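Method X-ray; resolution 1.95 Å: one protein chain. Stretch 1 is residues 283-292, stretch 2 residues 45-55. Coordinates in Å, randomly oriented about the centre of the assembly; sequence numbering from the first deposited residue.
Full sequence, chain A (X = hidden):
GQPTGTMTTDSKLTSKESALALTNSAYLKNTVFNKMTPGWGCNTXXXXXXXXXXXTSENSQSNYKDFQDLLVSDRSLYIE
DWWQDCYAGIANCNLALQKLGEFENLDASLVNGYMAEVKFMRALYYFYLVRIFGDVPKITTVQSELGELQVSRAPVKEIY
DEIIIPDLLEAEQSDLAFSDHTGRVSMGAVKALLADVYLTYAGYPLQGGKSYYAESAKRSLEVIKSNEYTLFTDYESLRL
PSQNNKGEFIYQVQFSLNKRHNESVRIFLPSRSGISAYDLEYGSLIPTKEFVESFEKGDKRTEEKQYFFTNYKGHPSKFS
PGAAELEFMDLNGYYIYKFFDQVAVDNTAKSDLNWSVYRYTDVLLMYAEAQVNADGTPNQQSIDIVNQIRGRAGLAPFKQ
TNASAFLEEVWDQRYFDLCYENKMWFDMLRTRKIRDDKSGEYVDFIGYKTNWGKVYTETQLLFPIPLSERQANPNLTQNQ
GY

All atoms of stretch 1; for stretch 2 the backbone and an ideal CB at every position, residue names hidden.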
# COMPACT_ATOMS: atom_id res chain seq x y z
N GLY A 283 1.43 0.17 -19.78
CA GLY A 283 1.21 -1.26 -19.69
C GLY A 283 2.18 -1.98 -18.77
O GLY A 283 2.51 -3.13 -19.04
N SER A 284 2.61 -1.32 -17.69
CA SER A 284 3.62 -1.85 -16.74
C SER A 284 3.08 -2.80 -15.66
O SER A 284 3.87 -3.47 -14.96
CB SER A 284 4.30 -0.71 -15.95
OG SER A 284 4.85 0.26 -16.75
N LEU A 285 1.77 -2.77 -15.44
CA LEU A 285 1.12 -3.64 -14.46
C LEU A 285 -0.16 -4.22 -15.06
O LEU A 285 -1.15 -3.51 -15.30
CB LEU A 285 0.86 -2.92 -13.14
CG LEU A 285 0.62 -3.82 -11.91
CD1 LEU A 285 1.86 -4.68 -11.57
CD2 LEU A 285 0.26 -2.93 -10.71
N ILE A 286 -0.08 -5.50 -15.36
CA ILE A 286 -1.09 -6.22 -16.10
C ILE A 286 -1.49 -7.39 -15.20
O ILE A 286 -0.60 -8.10 -14.74
CB ILE A 286 -0.46 -6.75 -17.40
CG1 ILE A 286 0.21 -5.62 -18.20
CG2 ILE A 286 -1.53 -7.50 -18.28
CD1 ILE A 286 -0.74 -4.49 -18.60
N PRO A 287 -2.81 -7.61 -14.97
CA PRO A 287 -3.19 -8.75 -14.13
C PRO A 287 -3.00 -10.05 -14.90
O PRO A 287 -3.10 -10.06 -16.12
CB PRO A 287 -4.66 -8.49 -13.87
CG PRO A 287 -5.15 -7.83 -15.15
CD PRO A 287 -3.97 -7.04 -15.68
N THR A 288 -2.74 -11.14 -14.19
CA THR A 288 -2.67 -12.43 -14.85
C THR A 288 -4.09 -12.92 -15.14
O THR A 288 -5.02 -12.69 -14.37
CB THR A 288 -1.95 -13.49 -14.02
OG1 THR A 288 -2.65 -13.70 -12.79
CG2 THR A 288 -0.54 -13.11 -13.77
N LYS A 289 -4.22 -13.60 -16.27
CA LYS A 289 -5.43 -14.34 -16.63
C LYS A 289 -5.83 -15.31 -15.50
O LYS A 289 -6.98 -15.41 -15.17
CB LYS A 289 -5.17 -15.09 -17.95
CG LYS A 289 -6.17 -16.18 -18.37
CD LYS A 289 -5.62 -17.00 -19.57
CE LYS A 289 -6.08 -18.48 -19.53
NZ LYS A 289 -7.52 -18.66 -19.85
N GLU A 290 -4.86 -15.99 -14.90
CA GLU A 290 -5.09 -16.97 -13.80
C GLU A 290 -5.68 -16.36 -12.53
O GLU A 290 -6.56 -16.96 -11.89
CB GLU A 290 -3.78 -17.72 -13.42
CG GLU A 290 -3.20 -18.65 -14.50
CD GLU A 290 -2.29 -17.95 -15.52
OE1 GLU A 290 -2.24 -16.68 -15.57
OE2 GLU A 290 -1.65 -18.68 -16.28
N PHE A 291 -5.23 -15.15 -12.16
CA PHE A 291 -5.84 -14.46 -11.04
C PHE A 291 -7.24 -14.00 -11.36
O PHE A 291 -8.15 -14.16 -10.53
CB PHE A 291 -5.01 -13.28 -10.57
CG PHE A 291 -5.59 -12.58 -9.37
CD1 PHE A 291 -5.82 -13.27 -8.19
CD2 PHE A 291 -5.94 -11.22 -9.43
CE1 PHE A 291 -6.36 -12.62 -7.06
CE2 PHE A 291 -6.49 -10.57 -8.33
CZ PHE A 291 -6.69 -11.27 -7.13
N VAL A 292 -7.43 -13.41 -12.53
CA VAL A 292 -8.76 -12.91 -12.90
C VAL A 292 -9.75 -14.07 -12.89
O VAL A 292 -10.87 -13.96 -12.35
CB VAL A 292 -8.73 -12.18 -14.25
CG1 VAL A 292 -10.16 -11.89 -14.76
CG2 VAL A 292 -7.91 -10.87 -14.12
N UNK A 45 5.19 1.73 -6.80
CA UNK A 45 4.14 0.74 -6.52
C UNK A 45 4.40 -0.63 -7.13
O UNK A 45 3.89 -1.63 -6.63
CB UNK A 45 2.80 1.26 -7.03
N UNK A 46 5.23 -0.68 -8.17
CA UNK A 46 5.50 -1.93 -8.85
C UNK A 46 6.29 -2.91 -8.00
O UNK A 46 6.12 -4.12 -8.19
CB UNK A 46 6.25 -1.66 -10.15
N UNK A 47 7.14 -2.41 -7.09
CA UNK A 47 7.96 -3.28 -6.23
C UNK A 47 7.11 -4.26 -5.45
O UNK A 47 7.48 -5.43 -5.28
CB UNK A 47 8.79 -2.44 -5.26
N UNK A 48 5.97 -3.76 -4.97
CA UNK A 48 5.06 -4.52 -4.12
C UNK A 48 4.03 -5.33 -4.90
O UNK A 48 3.27 -6.06 -4.29
CB UNK A 48 4.34 -3.57 -3.17
N UNK A 49 4.02 -5.21 -6.22
CA UNK A 49 3.16 -6.04 -7.07
C UNK A 49 3.89 -7.07 -7.88
O UNK A 49 3.29 -8.08 -8.30
CB UNK A 49 2.36 -5.15 -8.02
N UNK A 50 5.16 -6.84 -8.15
CA UNK A 50 5.89 -7.74 -9.07
C UNK A 50 6.26 -9.09 -8.53
O UNK A 50 6.54 -9.99 -9.34
CB UNK A 50 7.18 -7.06 -9.53
N UNK A 51 6.19 -9.31 -7.21
CA UNK A 51 6.53 -10.62 -6.69
C UNK A 51 5.33 -11.46 -6.27
O UNK A 51 5.52 -12.61 -5.91
CB UNK A 51 7.47 -10.46 -5.50
N UNK A 52 4.11 -10.92 -6.37
CA UNK A 52 2.94 -11.68 -5.99
C UNK A 52 2.67 -12.86 -6.91
O UNK A 52 1.99 -13.79 -6.50
CB UNK A 52 1.72 -10.76 -5.96
N UNK A 53 3.16 -12.80 -8.15
CA UNK A 53 2.79 -13.76 -9.17
C UNK A 53 1.43 -13.53 -9.82
O UNK A 53 0.98 -14.36 -10.64
CB UNK A 53 2.82 -15.16 -8.56
N UNK A 54 0.78 -12.41 -9.48
CA UNK A 54 -0.54 -12.05 -10.01
C UNK A 54 -0.50 -10.86 -10.98
O UNK A 54 -1.56 -10.39 -11.42
CB UNK A 54 -1.49 -11.73 -8.85
N UNK A 55 0.69 -10.38 -11.31
CA UNK A 55 0.85 -9.28 -12.25
C UNK A 55 2.06 -9.55 -13.13
O UNK A 55 3.05 -10.14 -12.68
CB UNK A 55 1.00 -7.95 -11.52

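Position 45 has helical backbone angles, and its ideal CB has nothing of stretch 1 within 5.5 Å. The visible atoms set little limit here. The residue is Ile45, whose side-chain end bends nearer to stretch 1 without making a close contact.

Position 46 points its CA-to-CB bond toward stretch 1, but the ideal CB stops short of it. A side chain must extend to reach the Ser284 and Leu285 segment. The CB of Leu285 offers an apolar surface, so leucine, methionine or isoleucine would suit. The residue is Leu46. Its CD2 lies 3.8 Å from Leu285 CB and 3.8 Å from Ser284 O. Its backbone O accepts from the N atoms of both 49 and 50, which tightens the turn.

Positions 47 and 48 are out of reach, and stretch 1 gives no guidance. They are Leu47 and Leu48.

Position 49 points toward stretch 1, with its ideal CB 3.6 Å from Leu285 CD1. The first carbon packs on that methyl. Many side chains fit if the rest can turn off. The residue is Glu49. Its CB makes the contact with Leu285 CD1 at 3.6 Å, and its carboxylate runs off to a partner elsewhere in the structure.

Position 50 points sideways, and its ideal CB touches nothing of stretch 1. The carbonyl of Ser284 is an acceptor that a long side chain with a terminal donor could reach. Leu285 CD1 lies along the way, which favours an apolar shaft. Tyrosine would serve both, and a long polar side chain might reach the carbonyl. The residue is Tyr50. Its OH donates to Ser284 O at 2.6 Å, a short hydrogen bond near the plane of the ring. Its CE1 packs against Leu285 CD1 at 3.8 Å.

Position 51 is out of reach and is filled by Met51, a selenomethionine. Position 52 is also out of reach. A small acceptor here could tie down the backbone of the turn. The residue is Thr52, whose OG1 accepts from the N of position 54 at 3.0 Å.

Position 53 has phi of 78°, which by itself favours glycine. The residue is Gly53. Its O receives a hydrogen bond from a water at 2.6 Å, and the same water accepts one from Thr288 OG1 at 2.8 Å.

Position 54 points sideways, with its ideal CB 4.2 Å from Phe291 CB. A long side chain with an aliphatic shaft could lie beside that ring, so lysine, arginine, methionine or leucine would suit. The residue is Lys54. Its CD is 3.9 Å from Phe291 CD1, and its NZ bonds elsewhere in the structure. Its backbone O accepts from Thr288 N at 3.1 Å.

Position 55 forms an antiparallel bridge with Pro287. Its ideal CB is only 3.4 Å from Leu285 CD1 and 3.6 Å from Ile286 O, so a small residue suits. The residue is Ala55. Its CB meets Leu285 CD1 at 3.4 Å, and its CA approaches Ile286 O at 3.1 Å.

Stretch 2 45-55: ILLLEYMTGKA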
# COMPACT_ATOMS: atom_id res chain seq x y z
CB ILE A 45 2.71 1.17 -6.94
CG1 ILE A 45 2.52 1.24 -8.46
CG2 ILE A 45 2.31 2.48 -6.23
CD1 ILE A 45 1.06 1.57 -8.86
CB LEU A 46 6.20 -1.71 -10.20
CG LEU A 46 5.51 -0.90 -11.27
CD1 LEU A 46 6.43 -0.66 -12.43
CD2 LEU A 46 4.17 -1.53 -11.76
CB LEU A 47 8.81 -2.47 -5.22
CG LEU A 47 9.80 -3.27 -4.33
CD1 LEU A 47 10.88 -3.99 -5.15
CD2 LEU A 47 10.48 -2.38 -3.26
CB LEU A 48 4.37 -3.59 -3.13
CG LEU A 48 5.27 -2.69 -2.26
CD1 LEU A 48 4.40 -1.80 -1.39
CD2 LEU A 48 6.24 -3.48 -1.41
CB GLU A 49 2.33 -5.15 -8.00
CG GLU A 49 1.41 -4.14 -7.23
CD GLU A 49 0.40 -4.81 -6.32
OE1 GLU A 49 -0.10 -5.93 -6.63
OE2 GLU A 49 0.07 -4.23 -5.27
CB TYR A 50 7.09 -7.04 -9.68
CG TYR A 50 6.82 -6.10 -10.85
CD1 TYR A 50 5.59 -6.05 -11.52
CD2 TYR A 50 7.86 -5.33 -11.36
CE1 TYR A 50 5.43 -5.25 -12.64
CE2 TYR A 50 7.69 -4.51 -12.45
CZ TYR A 50 6.47 -4.46 -13.08
OH TYR A 50 6.36 -3.64 -14.19
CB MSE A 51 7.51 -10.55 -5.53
CG MSE A 51 8.89 -10.02 -5.92
SE MSE A 51 9.83 -11.19 -7.16
CE MSE A 51 9.44 -12.93 -6.61
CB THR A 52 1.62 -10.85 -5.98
OG1 THR A 52 1.29 -10.47 -7.31
CG2 THR A 52 1.74 -9.62 -5.09
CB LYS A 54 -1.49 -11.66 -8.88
CG LYS A 54 -1.50 -12.52 -7.66
CD LYS A 54 -1.95 -13.89 -7.88
CE LYS A 54 -2.24 -14.59 -6.54
NZ LYS A 54 -2.03 -16.06 -6.71
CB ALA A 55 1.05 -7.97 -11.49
O HOH W 1 -1.30 -15.53 -11.21
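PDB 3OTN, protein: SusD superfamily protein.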